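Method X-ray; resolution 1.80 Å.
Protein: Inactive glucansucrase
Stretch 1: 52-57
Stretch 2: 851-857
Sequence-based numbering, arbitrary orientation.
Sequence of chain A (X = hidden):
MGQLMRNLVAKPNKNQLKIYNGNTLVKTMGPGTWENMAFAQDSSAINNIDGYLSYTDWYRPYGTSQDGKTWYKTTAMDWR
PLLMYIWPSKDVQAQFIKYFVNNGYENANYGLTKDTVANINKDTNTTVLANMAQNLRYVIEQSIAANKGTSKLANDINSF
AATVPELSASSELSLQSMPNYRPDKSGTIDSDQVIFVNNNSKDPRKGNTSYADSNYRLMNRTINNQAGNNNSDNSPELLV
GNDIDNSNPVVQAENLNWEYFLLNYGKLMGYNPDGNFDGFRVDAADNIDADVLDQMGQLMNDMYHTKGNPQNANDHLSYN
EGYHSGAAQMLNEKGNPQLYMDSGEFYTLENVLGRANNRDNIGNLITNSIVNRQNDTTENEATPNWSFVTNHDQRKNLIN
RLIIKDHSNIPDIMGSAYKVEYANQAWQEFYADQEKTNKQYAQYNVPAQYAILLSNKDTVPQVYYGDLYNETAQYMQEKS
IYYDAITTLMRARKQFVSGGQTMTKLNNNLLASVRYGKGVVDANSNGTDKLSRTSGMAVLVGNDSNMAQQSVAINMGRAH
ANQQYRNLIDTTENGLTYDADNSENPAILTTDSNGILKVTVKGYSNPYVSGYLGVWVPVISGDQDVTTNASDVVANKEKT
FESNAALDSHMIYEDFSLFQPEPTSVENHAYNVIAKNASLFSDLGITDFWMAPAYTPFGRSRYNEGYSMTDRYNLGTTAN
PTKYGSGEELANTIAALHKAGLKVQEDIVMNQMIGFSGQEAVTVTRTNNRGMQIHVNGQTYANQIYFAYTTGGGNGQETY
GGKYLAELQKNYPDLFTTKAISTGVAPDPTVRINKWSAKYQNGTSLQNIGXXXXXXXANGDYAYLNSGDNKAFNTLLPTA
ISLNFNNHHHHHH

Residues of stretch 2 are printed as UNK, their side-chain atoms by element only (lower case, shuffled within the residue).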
# COMPACT_ATOMS: atom_id res chain seq x y z
N TYR A 52 -12.85 -17.64 25.38
CA TYR A 52 -13.60 -18.43 24.40
C TYR A 52 -12.75 -19.58 23.89
O TYR A 52 -11.53 -19.52 23.95
CB TYR A 52 -14.09 -17.51 23.25
CG TYR A 52 -14.98 -16.41 23.79
CD1 TYR A 52 -16.32 -16.66 24.07
CD2 TYR A 52 -14.45 -15.16 24.12
CE1 TYR A 52 -17.13 -15.69 24.62
CE2 TYR A 52 -15.26 -14.17 24.67
CZ TYR A 52 -16.60 -14.44 24.92
OH TYR A 52 -17.40 -13.47 25.46
N LEU A 53 -13.42 -20.62 23.39
CA LEU A 53 -12.74 -21.80 22.84
C LEU A 53 -12.82 -21.84 21.32
O LEU A 53 -13.83 -21.44 20.74
CB LEU A 53 -13.39 -23.08 23.39
CG LEU A 53 -13.31 -23.36 24.90
CD1 LEU A 53 -13.64 -24.82 25.15
CD2 LEU A 53 -12.01 -22.97 25.58
N SER A 54 -11.76 -22.35 20.69
CA SER A 54 -11.71 -22.58 19.25
C SER A 54 -11.70 -24.08 18.96
O SER A 54 -10.93 -24.81 19.58
CB SER A 54 -10.46 -21.94 18.66
OG SER A 54 -10.30 -22.32 17.31
N TYR A 55 -12.49 -24.53 17.99
CA TYR A 55 -12.49 -25.95 17.60
C TYR A 55 -11.13 -26.48 17.15
O TYR A 55 -10.86 -27.65 17.30
CB TYR A 55 -13.54 -26.26 16.53
CG TYR A 55 -14.94 -26.27 17.07
CD1 TYR A 55 -15.38 -27.32 17.90
CD2 TYR A 55 -15.84 -25.24 16.77
CE1 TYR A 55 -16.66 -27.33 18.42
CE2 TYR A 55 -17.13 -25.26 17.28
CZ TYR A 55 -17.54 -26.30 18.10
OH TYR A 55 -18.80 -26.30 18.61
N THR A 56 -10.28 -25.63 16.59
CA THR A 56 -8.95 -26.04 16.14
C THR A 56 -7.86 -25.94 17.21
O THR A 56 -6.71 -26.25 16.94
CB THR A 56 -8.52 -25.25 14.87
OG1 THR A 56 -8.64 -23.84 15.12
CG2 THR A 56 -9.41 -25.63 13.71
N ASP A 57 -8.22 -25.52 18.42
CA ASP A 57 -7.29 -25.49 19.55
C ASP A 57 -7.22 -26.85 20.25
O ASP A 57 -7.93 -27.79 19.91
CB ASP A 57 -7.65 -24.37 20.54
CG ASP A 57 -7.01 -23.03 20.20
OD1 ASP A 57 -6.19 -22.95 19.25
OD2 ASP A 57 -7.35 -22.03 20.86
N UNK A 851 -15.56 -18.44 10.25
CA UNK A 851 -16.45 -17.69 11.13
C UNK A 851 -17.04 -18.56 12.25
O UNK A 851 -17.61 -18.03 13.20
c UNK A 851 -18.71 -17.95 9.93
c UNK A 851 -18.17 -15.78 11.03
c UNK A 851 -17.57 -16.99 10.30
c UNK A 851 -17.18 -14.73 11.46
N UNK A 852 -16.89 -19.89 12.13
CA UNK A 852 -17.44 -20.86 13.10
C UNK A 852 -16.42 -21.54 14.00
O UNK A 852 -16.73 -22.59 14.56
N UNK A 853 -15.23 -20.96 14.15
CA UNK A 853 -14.21 -21.51 15.05
C UNK A 853 -14.65 -21.47 16.51
O UNK A 853 -14.36 -22.40 17.27
c UNK A 853 -11.76 -22.44 13.36
c UNK A 853 -12.06 -20.98 13.62
c UNK A 853 -10.76 -20.19 13.66
c UNK A 853 -12.86 -20.79 14.91
N UNK A 854 -15.35 -20.39 16.89
CA UNK A 854 -15.80 -20.19 18.27
C UNK A 854 -16.78 -21.26 18.71
O UNK A 854 -17.82 -21.45 18.07
c UNK A 854 -16.41 -18.80 18.42
N UNK A 855 -16.46 -21.95 19.81
CA UNK A 855 -17.26 -23.08 20.28
C UNK A 855 -18.54 -22.59 20.94
O UNK A 855 -18.50 -21.78 21.87
c UNK A 855 -15.24 -24.58 20.57
c UNK A 855 -17.35 -25.09 21.83
c UNK A 855 -16.47 -23.98 21.26
N UNK A 856 -19.66 -23.09 20.43
CA UNK A 856 -20.96 -22.91 21.05
C UNK A 856 -21.42 -24.27 21.54
O UNK A 856 -21.16 -25.29 20.89
c UNK A 856 -21.62 -20.95 19.58
n UNK A 856 -23.16 -18.30 17.24
c UNK A 856 -21.96 -22.35 20.05
c UNK A 856 -22.63 -20.39 18.59
c UNK A 856 -22.32 -18.92 18.31
N UNK A 857 -22.10 -24.29 22.68
CA UNK A 857 -22.71 -25.51 23.21
C UNK A 857 -23.95 -25.83 22.36
O UNK A 857 -24.37 -25.02 21.53
c UNK A 857 -20.70 -24.68 25.49
c UNK A 857 -22.03 -25.36 25.82
c UNK A 857 -23.08 -25.36 24.70
c UNK A 857 -21.79 -26.78 26.29
O HOH W 1 -16.21 -20.31 22.82
O HOH W 2 -20.23 -24.01 17.60

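Position 851 carries four side-chain carbons, forked at the first, with one arm two carbons long. A fork at CB with arms of unequal length belongs to isoleucine, so this is Ile851; the nearest approach of its side chain, Ile851 CG2 to Tyr55 CD2, is 10.4 Å, and it takes no part in the contact. Position 852 has no side-chain atoms at all, which makes it Gly852. It contributes through its backbone: Gly852 O lies 3.6 Å from Tyr55 CD2, at the edge of the tyrosine ring and near its plane.

At position 853 there are again four carbons, but the fork comes at the second. The chain runs past Ser54, with CB of 853 3.8 Å from Ser54 OG, and one of its two terminal carbons comes within 3.8 Å of Thr56 OG1. The late fork with two single-carbon arms identifies Leu853, and the methyl near the threonine is CD2. Its carbonyl does more: Tyr55 N donates a hydrogen bond to Leu853 O at 2.9 Å, and Ser54 CA approaches the same oxygen at 3.3 Å in a CA-H...O contact.

Position 854 has a single side-chain carbon, directed away from stretch 1, and is therefore Ala854. Its backbone is bridged to that of Ser54, the two CA atoms being 4.8 Å apart, and Ala854 CA makes a CA-H...O contact of 3.4 Å with Leu53 O.

Three carbons, one carrying the other two, occupy position 855. One of the outer carbons sits above the Tyr55 ring and also meets Leu53 CB at 3.7 Å. Such a short fork at CB is valine, Val855, and the carbon over the ring is CG2. It stands 3.6 Å from the centroid of the Tyr55 ring and only 3° off the ring normal, a CH-pi contact over the face. The other methyl, Val855 CG1, lies 3.7 Å from Tyr55 OH.

Position 856 shows four carbons in a row ending in nitrogen; the CA-to-CB bond points away from stretch 1, and the chain is nearly fully extended beyond CB. This is Lys856, whose amine is hydrogen-bonded elsewhere in the structure. Its backbone N donates to water 2 at 3.0 Å, and the same water is hydrogen-bonded to Tyr55 OH at 2.9 Å. Position 857, with four carbons forked at the second, is Leu857; it makes no contact with stretch 1.

The contact is built on a single beta bridge. Val855 N donates to Leu53 O at 2.8 Å, and Tyr55 N to Leu853 O at 2.9 Å, so these two hydrogen bonds hold the backbones together around Ser54 and Ala854. Water 1 extends the link, accepting from Leu53 N and donating to Val855 O, both at 2.9 Å. From the bridged Ser54 itself, stretch 1 enters a type I turn that runs to Asp57, closed by Asp57 N donating to Ser54 O at 3.0 Å. Tyr55, inside this turn, lays its ring along stretch 2, where Val855 packs on one face. Together the two stretches bury 409 Å², joining segments almost 800 residues apart in sequence.

Stretch 2 (851-857) IGLAVKL
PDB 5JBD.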